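Local coordinates for protein amidohydrolase (PDB 2I5G) that probably hydrolyses dipeptides as a metal-dependent enzyme of the membrane dipeptidase (M19) family, which is built on a TIM-barrel scaffold, at residues D28-L34 with T286-P291; S65-V71 with K85-L89; F207-F213 with A243-D249; I225-E230 with T296-R300. The protein carries 2 engineered substitutions. One frame throughout, in Å; residues are numbered along the deposited sequence.

Contact 1: residues D28-L34 with T286-P291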
loop_
_atom_site.group_PDB
_atom_site.type_symbol
_atom_site.label_atom_id
_atom_site.label_comp_id
_atom_site.label_asym_id
_atom_site.label_seq_id
_atom_site.Cartn_x
_atom_site.Cartn_y
_atom_site.Cartn_z
ATOM N N ASP A 28 -13.299 27.416 -21.959
ATOM C CA ASP A 28 -14.284 27.686 -20.917
ATOM C C ASP A 28 -13.549 28.212 -19.683
ATOM O O ASP A 28 -14.123 28.918 -18.849
ATOM C CB ASP A 28 -15.071 26.407 -20.593
ATOM C CG ASP A 28 -16.459 26.694 -20.029
ATOM O OD1 ASP A 28 -17.148 27.591 -20.564
ATOM O OD2 ASP A 28 -16.871 26.017 -19.061
HETATM N N MSE A 29 -12.269 27.868 -19.574
HETATM C CA MSE A 29 -11.463 28.340 -18.462
HETATM C C MSE A 29 -11.212 29.816 -18.726
HETATM O O MSE A 29 -11.205 30.644 -17.811
HETATM C CB MSE A 29 -10.129 27.593 -18.399
HETATM C CG MSE A 29 -10.268 26.098 -18.233
HETATM SE SE MSE A 29 -8.579 25.232 -17.908
HETATM C CE MSE A 29 -9.057 24.158 -16.367
ATOM N N ARG A 30 -11.009 30.138 -19.997
ATOM C CA ARG A 30 -10.772 31.509 -20.399
ATOM C C ARG A 30 -12.055 32.322 -20.218
ATOM O O ARG A 30 -12.018 33.439 -19.697
ATOM C CB ARG A 30 -10.302 31.549 -21.852
ATOM C CG ARG A 30 -8.857 31.086 -22.060
ATOM C CD ARG A 30 -7.860 32.143 -21.594
ATOM N NE ARG A 30 -7.889 32.333 -20.147
ATOM C CZ ARG A 30 -7.773 33.512 -19.540
ATOM N NH1 ARG A 30 -7.623 34.622 -20.255
ATOM N NH2 ARG A 30 -7.805 33.580 -18.215
ATOM N N LYS A 31 -13.186 31.755 -20.632
ATOM C CA LYS A 31 -14.467 32.443 -20.489
ATOM C C LYS A 31 -14.754 32.810 -19.033
ATOM O O LYS A 31 -15.416 33.808 -18.758
ATOM C CB LYS A 31 -15.610 31.572 -21.017
ATOM C CG LYS A 31 -16.997 32.162 -20.775
ATOM C CD LYS A 31 -18.072 31.329 -21.461
ATOM C CE LYS A 31 -19.479 31.881 -21.230
ATOM N NZ LYS A 31 -19.943 31.737 -19.816
ATOM N N GLY A 32 -14.262 31.999 -18.104
ATOM C CA GLY A 32 -14.492 32.273 -16.699
ATOM C C GLY A 32 -13.406 33.120 -16.066
ATOM O O GLY A 32 -13.445 33.384 -14.862
ATOM N N GLY A 33 -12.431 33.536 -16.870
ATOM C CA GLY A 33 -11.347 34.362 -16.367
ATOM C C GLY A 33 -10.412 33.668 -15.390
ATOM O O GLY A 33 -9.675 34.323 -14.651
ATOM N N LEU A 34 -10.437 32.340 -15.393
ATOM C CA LEU A 34 -9.600 31.537 -14.510
ATOM C C LEU A 34 -8.131 31.863 -14.755
ATOM O O LEU A 34 -7.678 31.888 -15.899
ATOM C CB LEU A 34 -9.860 30.050 -14.779
ATOM C CG LEU A 34 -9.366 28.998 -13.786
ATOM C CD1 LEU A 34 -10.061 29.192 -12.449
ATOM C CD2 LEU A 34 -9.659 27.603 -14.326
ATOM N N THR A 286 -20.794 25.273 -14.918
ATOM C CA THR A 286 -19.638 25.146 -15.802
ATOM C C THR A 286 -18.520 26.104 -15.396
ATOM O O THR A 286 -18.759 27.149 -14.786
ATOM C CB THR A 286 -20.003 25.435 -17.276
ATOM O OG1 THR A 286 -20.530 26.761 -17.389
ATOM C CG2 THR A 286 -21.024 24.440 -17.781
ATOM N N VAL A 287 -17.293 25.735 -15.742
ATOM C CA VAL A 287 -16.135 26.547 -15.417
ATOM C C VAL A 287 -16.336 27.974 -15.913
ATOM O O VAL A 287 -16.041 28.935 -15.203
ATOM C CB VAL A 287 -14.865 25.954 -16.055
ATOM C CG1 VAL A 287 -13.646 26.776 -15.663
ATOM C CG2 VAL A 287 -14.694 24.510 -15.607
ATOM N N GLY A 288 -16.854 28.106 -17.129
ATOM C CA GLY A 288 -17.078 29.422 -17.701
ATOM C C GLY A 288 -17.967 30.343 -16.881
ATOM O O GLY A 288 -18.124 31.522 -17.215
ATOM N N GLU A 289 -18.544 29.817 -15.807
ATOM C CA GLU A 289 -19.419 30.612 -14.950
ATOM C C GLU A 289 -18.754 31.063 -13.658
ATOM O O GLU A 289 -19.406 31.672 -12.807
ATOM C CB GLU A 289 -20.680 29.826 -14.604
ATOM C CG GLU A 289 -21.664 29.678 -15.737
ATOM C CD GLU A 289 -22.910 28.944 -15.298
ATOM O OE1 GLU A 289 -22.838 27.709 -15.140
ATOM O OE2 GLU A 289 -23.957 29.604 -15.096
ATOM N N PHE A 290 -17.463 30.764 -13.515
ATOM C CA PHE A 290 -16.705 31.130 -12.317
ATOM C C PHE A 290 -17.036 32.534 -11.793
ATOM O O PHE A 290 -17.260 32.720 -10.594
ATOM C CB PHE A 290 -15.203 31.024 -12.599
ATOM C CG PHE A 290 -14.474 30.089 -11.677
ATOM C CD1 PHE A 290 -14.244 30.435 -10.349
ATOM C CD2 PHE A 290 -14.036 28.846 -12.130
ATOM C CE1 PHE A 290 -13.591 29.557 -9.487
ATOM C CE2 PHE A 290 -13.383 27.962 -11.278
ATOM C CZ PHE A 290 -13.160 28.318 -9.953
ATOM N N PRO A 291 -17.084 33.538 -12.682
ATOM C CA PRO A 291 -17.393 34.907 -12.248
ATOM C C PRO A 291 -18.673 35.132 -11.436
ATOM O O PRO A 291 -18.822 36.172 -10.800
ATOM C CB PRO A 291 -17.374 35.708 -13.558
ATOM C CG PRO A 291 -17.588 34.678 -14.618
ATOM C CD PRO A 291 -16.801 33.500 -14.126
#
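Gly288 meets Asp28 and Gly32 where the end of helix 23-31 comes down on the short 3-10 turn 287-289. With no side chain on either glycine, CA of Gly32 and CA of Gly288 come to 4.0 Å. The main-chain N of Gly288 donates to OD2 of Asp28 over 2.8 Å, fairly straight at 155°, but it reaches the oxygen from well above the carboxylate plane, 68° out of it. A chi1 of -154° carries the carboxylate across to the turn; there OD2 has a second donor in the side-chain amide of Gln252, whose oxygen takes the N-H of Val287. The other end of Gly288 is used as well: NZ of Lys31, at the tip of a chain bent only at its last torsion, reaches its carbonyl O at 3.2 Å. Val287 turns inward. Its CG1 rests on CA of Met29 at 3.9 Å and lies 4.3 Å from CD2 of Leu34. Beyond it, CD1 of Leu34 sits over one face of the Phe290 ring in a CH-pi contact, 3.7 Å from CE2, while CD of Pro291 lies 3.4 Å from O of Gly32, which is hydrogen-bonded to His7. The polar bonds gather at Gly288, the apolar contacts at Val287 and Phe290. This is a helix C-terminus closed by a Schellman motif, with Gly33 at positive phi, docked on a 3-10 turn.

Contact 2: residues S65-V71 with K85-L89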
loop_
_atom_site.group_PDB
_atom_site.type_symbol
_atom_site.label_atom_id
_atom_site.label_comp_id
_atom_site.label_asym_id
_atom_site.label_seq_id
_atom_site.Cartn_x
_atom_site.Cartn_y
_atom_site.Cartn_z
ATOM N N SER A 65 -1.131 26.246 -26.602
ATOM C CA SER A 65 -0.336 27.217 -25.852
ATOM C C SER A 65 -0.855 28.653 -25.898
ATOM O O SER A 65 -0.356 29.529 -25.185
ATOM C CB SER A 65 1.111 27.196 -26.342
ATOM O OG SER A 65 1.204 27.665 -27.676
ATOM N N ASP A 66 -1.852 28.898 -26.738
ATOM C CA ASP A 66 -2.417 30.234 -26.853
ATOM C C ASP A 66 -3.526 30.432 -25.820
ATOM O O ASP A 66 -4.067 31.526 -25.676
ATOM C CB ASP A 66 -2.959 30.437 -28.268
ATOM C CG ASP A 66 -4.013 29.412 -28.643
ATOM O OD1 ASP A 66 -3.820 28.217 -28.338
ATOM O OD2 ASP A 66 -5.030 29.802 -29.255
ATOM N N LEU A 67 -3.843 29.361 -25.099
ATOM C CA LEU A 67 -4.886 29.369 -24.079
ATOM C C LEU A 67 -4.348 29.066 -22.689
ATOM O O LEU A 67 -4.781 29.663 -21.705
ATOM C CB LEU A 67 -5.962 28.330 -24.419
ATOM C CG LEU A 67 -7.138 28.751 -25.310
ATOM C CD1 LEU A 67 -6.667 29.706 -26.396
ATOM C CD2 LEU A 67 -7.801 27.502 -25.897
ATOM N N VAL A 68 -3.402 28.134 -22.609
ATOM C CA VAL A 68 -2.843 27.735 -21.328
ATOM C C VAL A 68 -1.324 27.591 -21.334
ATOM O O VAL A 68 -0.705 27.434 -22.387
ATOM C CB VAL A 68 -3.454 26.389 -20.874
ATOM C CG1 VAL A 68 -4.965 26.521 -20.729
ATOM C CG2 VAL A 68 -3.118 25.300 -21.887
ATOM N N ILE A 69 -0.742 27.644 -20.136
ATOM C CA ILE A 69 0.699 27.508 -19.935
ATOM C C ILE A 69 0.907 26.755 -18.625
ATOM O O ILE A 69 0.082 26.835 -17.708
ATOM C CB ILE A 69 1.407 28.875 -19.804
ATOM C CG1 ILE A 69 0.906 29.596 -18.547
ATOM C CG2 ILE A 69 1.178 29.704 -21.049
ATOM C CD1 ILE A 69 1.530 30.963 -18.323
ATOM N N PRO A 70 2.025 26.025 -18.517
ATOM C CA PRO A 70 2.378 25.238 -17.331
ATOM C C PRO A 70 2.535 26.127 -16.114
ATOM O O PRO A 70 2.766 27.322 -16.247
ATOM C CB PRO A 70 3.712 24.601 -17.719
ATOM C CG PRO A 70 3.693 24.599 -19.215
ATOM C CD PRO A 70 3.085 25.933 -19.533
ATOM N N VAL A 71 2.420 25.538 -14.931
ATOM C CA VAL A 71 2.585 26.273 -13.681
ATOM C C VAL A 71 3.484 25.492 -12.733
ATOM O O VAL A 71 3.115 24.417 -12.272
ATOM C CB VAL A 71 1.233 26.516 -12.975
ATOM C CG1 VAL A 71 1.462 26.976 -11.544
ATOM C CG2 VAL A 71 0.450 27.574 -13.721
ATOM N N LYS A 85 -3.973 34.240 -20.134
ATOM C CA LYS A 85 -4.016 32.795 -20.285
ATOM C C LYS A 85 -4.322 32.130 -18.962
ATOM O O LYS A 85 -4.395 32.790 -17.925
ATOM C CB LYS A 85 -2.685 32.268 -20.833
ATOM C CG LYS A 85 -2.444 32.618 -22.292
ATOM C CD LYS A 85 -1.078 32.162 -22.767
ATOM C CE LYS A 85 -0.783 32.726 -24.140
ATOM N NZ LYS A 85 0.578 32.353 -24.599
ATOM N N THR A 86 -4.504 30.815 -19.009
ATOM C CA THR A 86 -4.805 30.039 -17.818
ATOM C C THR A 86 -3.643 29.142 -17.452
ATOM O O THR A 86 -3.222 28.293 -18.236
ATOM C CB THR A 86 -6.055 29.167 -18.022
ATOM O OG1 THR A 86 -7.224 29.985 -17.918
ATOM C CG2 THR A 86 -6.115 28.064 -16.979
ATOM N N GLY A 87 -3.135 29.329 -16.244
ATOM C CA GLY A 87 -2.021 28.524 -15.797
ATOM C C GLY A 87 -2.521 27.176 -15.346
ATOM O O GLY A 87 -3.593 27.079 -14.747
ATOM N N ILE A 88 -1.751 26.133 -15.640
ATOM C CA ILE A 88 -2.128 24.782 -15.253
ATOM C C ILE A 88 -1.086 24.152 -14.347
ATOM O O ILE A 88 0.065 23.966 -14.731
ATOM C CB ILE A 88 -2.369 23.906 -16.500
ATOM C CG1 ILE A 88 -3.655 24.373 -17.185
ATOM C CG2 ILE A 88 -2.474 22.432 -16.118
ATOM C CD1 ILE A 88 -3.999 23.602 -18.426
ATOM N N LEU A 89 -1.516 23.844 -13.128
ATOM C CA LEU A 89 -0.660 23.244 -12.116
ATOM C C LEU A 89 -1.016 21.766 -11.931
ATOM O O LEU A 89 -2.113 21.429 -11.480
ATOM C CB LEU A 89 -0.825 24.016 -10.799
ATOM C CG LEU A 89 -0.408 23.369 -9.472
ATOM C CD1 LEU A 89 1.012 22.859 -9.583
ATOM C CD2 LEU A 89 -0.543 24.377 -8.323
#
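Val71 packs on Gly87 and Leu89, and Val68 on Ile88, in the tight part of this parallel pairing, in which strand 68-70 runs beside the first half of strand 86-92 at 37°. The ladder begins with Thr86 N to Leu67 O at 2.9 Å and continues through Ile69 N to Thr86 O and Ile88 N to Ile69 O. Its last rung, from Val71 N to Ile88 O, is weak. CD1 of Ile88 crosses to CB of Val68 at 3.7 Å. With chi1 at 167°, the two methyls of Val71 span the neighbouring strand lengthwise: CG1 rests on CB of Leu89 at 3.8 Å, and CG2 packs over CA of Gly87 at 3.4 Å. Also on the buried side, Thr86 OG1 bonds to Leu34 O. The exposed side is the loop at Ser65 and Asp66. Along it lies the chain of Lys85, extended beyond CG, which runs back past the main chain of Leu67 and Asp66, passes CG2 of Ile69 at about a right angle, and is held by the bond from NZ to O of Ser65 at 3.0 Å. Asp66 turns from the strand pair to form a salt bridge with Arg23. With helix 74-82 joining the two strands, this is a beta-alpha-beta crossover of the parallel sheet.

Contact 3: residues F207-F213 with A243-D249; sequences FVGVTMF and AIGIGTD
Phe207 has chi1 near trans (-171°), which directs its ring obliquely along the main chain of Ala243 to Gly245, with CZ 3.5 Å from Gly245 N. Because Gly245 has no side chain, the ring can cross this backbone closely. At the far end, a chi1 of -170° turns OG1 of Thr211 back beside its own carbonyl carbon, and the hydroxyl comes to lie near two carbonyl oxygens, 3.0 Å from Gly247 O and 2.9 Å from Thr248 O. Between these ends the parallel strands exchange four backbone bonds: Val208 N to Ala243 O at 2.8 Å, then Gly245 N to Val208 O, Val210 N to Gly245 O and Gly247 N to Val210 O. On the face that carries Val208, Val210 and Ile244, CG2 of Val210 packs against CG1 of Ile244 at 4.1 Å. Past the strands, Met212 and Thr248 lie side by side and point the same way, while the hydroxyl of Thr248 bonds to Asp14. The ring of Phe213 and the carboxylate of Asp249 are inclined at 48°, CD1 lying 3.6 Å from OD2; Asp249 also touches His180. Joined through helix 225-239, the two strands form a beta-alpha-beta unit, and the loops that follow them lie at the C-terminal strand ends, where TIM-barrel enzymes carry their active sites.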
loop_
_atom_site.group_PDB
_atom_site.type_symbol
_atom_site.label_atom_id
_atom_site.label_comp_id
_atom_site.label_asym_id
_atom_site.label_seq_id
_atom_site.Cartn_x
_atom_site.Cartn_y
_atom_site.Cartn_z
ATOM N N PHE A 207 -4.372 25.253 5.101
ATOM C CA PHE A 207 -5.219 25.941 4.138
ATOM C C PHE A 207 -6.419 25.062 3.822
ATOM O O PHE A 207 -6.339 23.838 3.928
ATOM C CB PHE A 207 -4.421 26.210 2.858
ATOM C CG PHE A 207 -5.130 27.090 1.875
ATOM C CD1 PHE A 207 -5.261 28.455 2.112
ATOM C CD2 PHE A 207 -5.704 26.549 0.729
ATOM C CE1 PHE A 207 -5.956 29.266 1.220
ATOM C CE2 PHE A 207 -6.399 27.350 -0.165
ATOM C CZ PHE A 207 -6.528 28.708 0.078
ATOM N N VAL A 208 -7.530 25.677 3.434
ATOM C CA VAL A 208 -8.733 24.914 3.111
ATOM C C VAL A 208 -9.482 25.439 1.896
ATOM O O VAL A 208 -9.976 26.563 1.901
ATOM C CB VAL A 208 -9.734 24.908 4.281
ATOM C CG1 VAL A 208 -11.034 24.221 3.845
ATOM C CG2 VAL A 208 -9.119 24.218 5.496
ATOM N N GLY A 209 -9.564 24.613 0.857
ATOM C CA GLY A 209 -10.292 24.995 -0.340
ATOM C C GLY A 209 -11.677 24.365 -0.261
ATOM O O GLY A 209 -11.803 23.138 -0.188
ATOM N N VAL A 210 -12.719 25.196 -0.258
ATOM C CA VAL A 210 -14.089 24.701 -0.175
ATOM C C VAL A 210 -14.570 24.246 -1.543
ATOM O O VAL A 210 -14.382 24.943 -2.538
ATOM C CB VAL A 210 -15.044 25.783 0.356
ATOM C CG1 VAL A 210 -16.414 25.193 0.593
ATOM C CG2 VAL A 210 -14.497 26.371 1.639
ATOM N N THR A 211 -15.188 23.068 -1.581
ATOM C CA THR A 211 -15.693 22.492 -2.823
ATOM C C THR A 211 -17.207 22.651 -2.956
ATOM O O THR A 211 -17.872 23.126 -2.036
ATOM C CB THR A 211 -15.346 20.992 -2.916
ATOM O OG1 THR A 211 -15.648 20.515 -4.232
ATOM C CG2 THR A 211 -16.151 20.189 -1.892
HETATM N N MSE A 212 -17.742 22.234 -4.100
HETATM C CA MSE A 212 -19.174 22.342 -4.373
HETATM C C MSE A 212 -19.801 21.052 -4.907
HETATM O O MSE A 212 -20.864 21.085 -5.527
HETATM C CB MSE A 212 -19.418 23.462 -5.382
HETATM C CG MSE A 212 -18.635 23.284 -6.668
HETATM SE SE MSE A 212 -19.143 24.520 -8.055
HETATM C CE MSE A 212 -17.798 25.866 -7.772
ATOM N N PHE A 213 -19.158 19.918 -4.660
ATOM C CA PHE A 213 -19.684 18.649 -5.146
ATOM C C PHE A 213 -21.058 18.331 -4.563
ATOM O O PHE A 213 -21.206 18.152 -3.354
ATOM C CB PHE A 213 -18.719 17.516 -4.826
ATOM C CG PHE A 213 -18.843 16.359 -5.755
ATOM C CD1 PHE A 213 -18.564 16.514 -7.109
ATOM C CD2 PHE A 213 -19.248 15.116 -5.289
ATOM C CE1 PHE A 213 -18.688 15.445 -7.989
ATOM C CE2 PHE A 213 -19.377 14.038 -6.159
ATOM C CZ PHE A 213 -19.097 14.200 -7.511
ATOM N N ALA A 243 -6.847 31.510 5.463
ATOM C CA ALA A 243 -6.646 30.095 5.171
ATOM C C ALA A 243 -7.785 29.438 4.381
ATOM O O ALA A 243 -7.980 28.222 4.460
ATOM C CB ALA A 243 -6.426 29.344 6.467
ATOM N N ILE A 244 -8.523 30.234 3.610
ATOM C CA ILE A 244 -9.642 29.708 2.838
ATOM C C ILE A 244 -9.532 30.035 1.348
ATOM O O ILE A 244 -9.051 31.096 0.968
ATOM C CB ILE A 244 -10.978 30.257 3.383
ATOM C CG1 ILE A 244 -12.147 29.547 2.718
ATOM C CG2 ILE A 244 -11.072 31.758 3.126
ATOM C CD1 ILE A 244 -13.490 30.044 3.186
ATOM N N GLY A 245 -9.987 29.109 0.510
ATOM C CA GLY A 245 -9.931 29.307 -0.926
ATOM C C GLY A 245 -10.946 28.443 -1.656
ATOM O O GLY A 245 -11.775 27.776 -1.030
ATOM N N ILE A 246 -10.872 28.446 -2.984
ATOM C CA ILE A 246 -11.791 27.666 -3.802
ATOM C C ILE A 246 -11.192 26.375 -4.349
ATOM O O ILE A 246 -10.024 26.337 -4.737
ATOM C CB ILE A 246 -12.309 28.512 -4.984
ATOM C CG1 ILE A 246 -13.205 29.625 -4.453
ATOM C CG2 ILE A 246 -13.083 27.644 -5.974
ATOM C CD1 ILE A 246 -14.377 29.125 -3.622
ATOM N N GLY A 247 -12.014 25.326 -4.364
ATOM C CA GLY A 247 -11.635 24.019 -4.888
ATOM C C GLY A 247 -12.907 23.375 -5.437
ATOM O O GLY A 247 -13.404 22.383 -4.899
ATOM N N THR A 248 -13.441 23.954 -6.512
ATOM C CA THR A 248 -14.689 23.497 -7.126
ATOM C C THR A 248 -14.855 21.999 -7.311
ATOM O O THR A 248 -15.907 21.443 -6.994
ATOM C CB THR A 248 -14.912 24.144 -8.505
ATOM O OG1 THR A 248 -14.044 23.534 -9.468
ATOM C CG2 THR A 248 -14.629 25.629 -8.442
ATOM N N ASP A 249 -13.830 21.349 -7.842
ATOM C CA ASP A 249 -13.902 19.919 -8.075
ATOM C C ASP A 249 -14.733 19.709 -9.341
ATOM O O ASP A 249 -15.560 18.804 -9.412
ATOM C CB ASP A 249 -14.547 19.230 -6.868
ATOM C CG ASP A 249 -14.358 17.724 -6.873
ATOM O OD1 ASP A 249 -13.399 17.244 -7.513
ATOM O OD2 ASP A 249 -15.160 17.017 -6.218
#

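Contact 4: residues I225-E230 with T296-R300; sequences IDDYAE and TLLKR. Engineered in segment 296-300: Lys299 (natural residue Glu).
Ala229 and Leu297 bring the two helices nearest, their CA atoms 6.1 Å apart, and Asp226 lies beside Thr296 one turn earlier on helix 225-239. The small CB of Ala229 is the buried centre of the contact: CD2 of Leu297 packs on it at 3.9 Å, CG2 of Thr296 lies 4.0 Å from it, and the aliphatic CD of Arg300 covers it at 3.7 Å. Ile225 and Thr296 reach toward each other tip to tip, CG2 coming to 3.4 Å from OG1. That hydroxyl is not left to the isoleucine, since it bonds to O of Asn292 in its own helix. Chi1 of Thr296, at -68°, sets OG1 beside its backbone N, and CG2 is thereby the branch that meets CB of Ala229 and OD1 of Asp226. Next to this apolar patch, Arg300 crosses obliquely to Asp226 in a salt bridge of 3.2 Å from NE to OD1. The bond is fairly straight (156°), enters the anti lone pair of the carboxylate, and lies in the guanidinium plane. One face of the guanidinium is laid over O of Asp226 and N of Glu230, while NH1 forms a second salt bridge with Glu233. The engineered Lys299 bends round so that CE stands 3.9 Å from OD1 of Asp226, but its NZ is too far for a salt bridge. Methyl and methylene groups make the buried side of the contact, and charged groups its partly exposed edge; with acidic partners at both NE and NH1, the positive charge of Arg300 is probably well compensated and its guanidinium fixed in orientation across the helix pair.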
loop_
_atom_site.group_PDB
_atom_site.type_symbol
_atom_site.label_atom_id
_atom_site.label_comp_id
_atom_site.label_asym_id
_atom_site.label_seq_id
_atom_site.Cartn_x
_atom_site.Cartn_y
_atom_site.Cartn_z
ATOM N N ILE A 225 -25.948 28.439 -6.291
ATOM C CA ILE A 225 -24.695 29.158 -6.151
ATOM C C ILE A 225 -24.591 29.729 -4.732
ATOM O O ILE A 225 -23.512 29.759 -4.143
ATOM C CB ILE A 225 -24.605 30.261 -7.265
ATOM C CG1 ILE A 225 -23.169 30.375 -7.783
ATOM C CG2 ILE A 225 -25.130 31.591 -6.760
ATOM C CD1 ILE A 225 -22.183 30.867 -6.784
ATOM N N ASP A 226 -25.727 30.142 -4.175
ATOM C CA ASP A 226 -25.788 30.707 -2.821
ATOM C C ASP A 226 -25.501 29.693 -1.723
ATOM O O ASP A 226 -24.904 30.031 -0.705
ATOM C CB ASP A 226 -27.162 31.323 -2.566
ATOM C CG ASP A 226 -27.348 32.644 -3.273
ATOM O OD1 ASP A 226 -26.743 33.640 -2.826
ATOM O OD2 ASP A 226 -28.091 32.685 -4.278
ATOM N N ASP A 227 -25.942 28.456 -1.918
ATOM C CA ASP A 227 -25.710 27.409 -0.931
ATOM C C ASP A 227 -24.218 27.133 -0.832
ATOM O O ASP A 227 -23.727 26.647 0.184
ATOM C CB ASP A 227 -26.453 26.133 -1.328
ATOM C CG ASP A 227 -27.957 26.273 -1.195
ATOM O OD1 ASP A 227 -28.440 26.452 -0.056
ATOM O OD2 ASP A 227 -28.654 26.209 -2.227
ATOM N N TYR A 228 -23.502 27.453 -1.901
ATOM C CA TYR A 228 -22.060 27.260 -1.953
ATOM C C TYR A 228 -21.402 28.373 -1.136
ATOM O O TYR A 228 -20.539 28.113 -0.298
ATOM C CB TYR A 228 -21.604 27.290 -3.415
ATOM C CG TYR A 228 -20.135 27.037 -3.656
ATOM C CD1 TYR A 228 -19.412 26.149 -2.856
ATOM C CD2 TYR A 228 -19.483 27.631 -4.739
ATOM C CE1 TYR A 228 -18.077 25.851 -3.135
ATOM C CE2 TYR A 228 -18.153 27.339 -5.028
ATOM C CZ TYR A 228 -17.456 26.445 -4.225
ATOM O OH TYR A 228 -16.155 26.122 -4.539
ATOM N N ALA A 229 -21.821 29.611 -1.372
ATOM C CA ALA A 229 -21.278 30.737 -0.622
ATOM C C ALA A 229 -21.541 30.488 0.860
ATOM O O ALA A 229 -20.712 30.800 1.708
ATOM C CB ALA A 229 -21.949 32.029 -1.055
ATOM N N GLU A 230 -22.704 29.920 1.166
ATOM C CA GLU A 230 -23.071 29.620 2.545
ATOM C C GLU A 230 -22.018 28.725 3.188
ATOM O O GLU A 230 -21.559 28.979 4.304
ATOM C CB GLU A 230 -24.431 28.920 2.586
ATOM C CG GLU A 230 -24.813 28.363 3.950
ATOM C CD GLU A 230 -26.172 27.673 3.949
ATOM O OE1 GLU A 230 -26.529 27.054 4.978
ATOM O OE2 GLU A 230 -26.887 27.750 2.925
ATOM N N THR A 296 -21.549 36.791 -6.443
ATOM C CA THR A 296 -22.362 36.296 -5.337
ATOM C C THR A 296 -21.756 36.648 -3.985
ATOM O O THR A 296 -22.330 37.429 -3.230
ATOM C CB THR A 296 -22.576 34.765 -5.432
ATOM O OG1 THR A 296 -23.412 34.469 -6.560
ATOM C CG2 THR A 296 -23.246 34.235 -4.171
ATOM N N LEU A 297 -20.601 36.076 -3.674
ATOM C CA LEU A 297 -19.940 36.371 -2.408
ATOM C C LEU A 297 -19.949 37.879 -2.160
ATOM O O LEU A 297 -20.151 38.350 -1.034
ATOM C CB LEU A 297 -18.498 35.862 -2.443
ATOM C CG LEU A 297 -18.314 34.351 -2.301
ATOM C CD1 LEU A 297 -16.922 33.964 -2.763
ATOM C CD2 LEU A 297 -18.529 33.942 -0.860
ATOM N N LEU A 298 -19.749 38.627 -3.238
ATOM C CA LEU A 298 -19.710 40.080 -3.187
ATOM C C LEU A 298 -21.055 40.677 -2.768
ATOM O O LEU A 298 -21.130 41.469 -1.826
ATOM C CB LEU A 298 -19.297 40.605 -4.560
ATOM C CG LEU A 298 -18.719 42.009 -4.684
ATOM C CD1 LEU A 298 -17.561 42.194 -3.719
ATOM C CD2 LEU A 298 -18.252 42.207 -6.122
ATOM N N LYS A 299 -22.117 40.286 -3.463
ATOM C CA LYS A 299 -23.446 40.800 -3.157
ATOM C C LYS A 299 -23.988 40.132 -1.902
ATOM O O LYS A 299 -25.161 40.274 -1.562
ATOM C CB LYS A 299 -24.394 40.564 -4.340
ATOM C CG LYS A 299 -24.725 39.104 -4.624
ATOM C CD LYS A 299 -26.053 38.692 -3.994
ATOM C CE LYS A 299 -26.378 37.220 -4.263
ATOM N NZ LYS A 299 -26.520 36.884 -5.710
ATOM N N ARG A 300 -23.116 39.422 -1.199
ATOM C CA ARG A 300 -23.519 38.718 -0.000
ATOM C C ARG A 300 -22.986 39.347 1.285
ATOM O O ARG A 300 -23.206 38.819 2.373
ATOM C CB ARG A 300 -23.073 37.264 -0.108
ATOM C CG ARG A 300 -24.115 36.289 0.359
ATOM C CD ARG A 300 -24.063 35.016 -0.451
ATOM N NE ARG A 300 -25.150 34.119 -0.079
ATOM C CZ ARG A 300 -25.248 33.526 1.103
ATOM N NH1 ARG A 300 -24.317 33.731 2.021
ATOM N NH2 ARG A 300 -26.283 32.745 1.371
#

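The four contacts lie at different places in one chain of a TIM-barrel family. Contact 2 comes first to completion, nested with contact 3 inside the long loop that contact 1 closes by bringing residues 28-34 to residues 286-291; contact 4 alternates with both contacts 1 and 3 along the sequence. Contact 2 belongs to the six-strand sheet and contact 3 to the three-strand sheet, their centres about 21 Å apart. Contact 1 touches contact 2 through Leu34 and Thr86 and contact 3 through Phe290 and Thr248, and so joins the two sheets. Helix 225-239 links contacts 3 and 4, centred about 14 Å apart, through a probable hydrogen bond from Tyr228 OH to Val210 O; contact 4 packs two helices farther from the chain's centre.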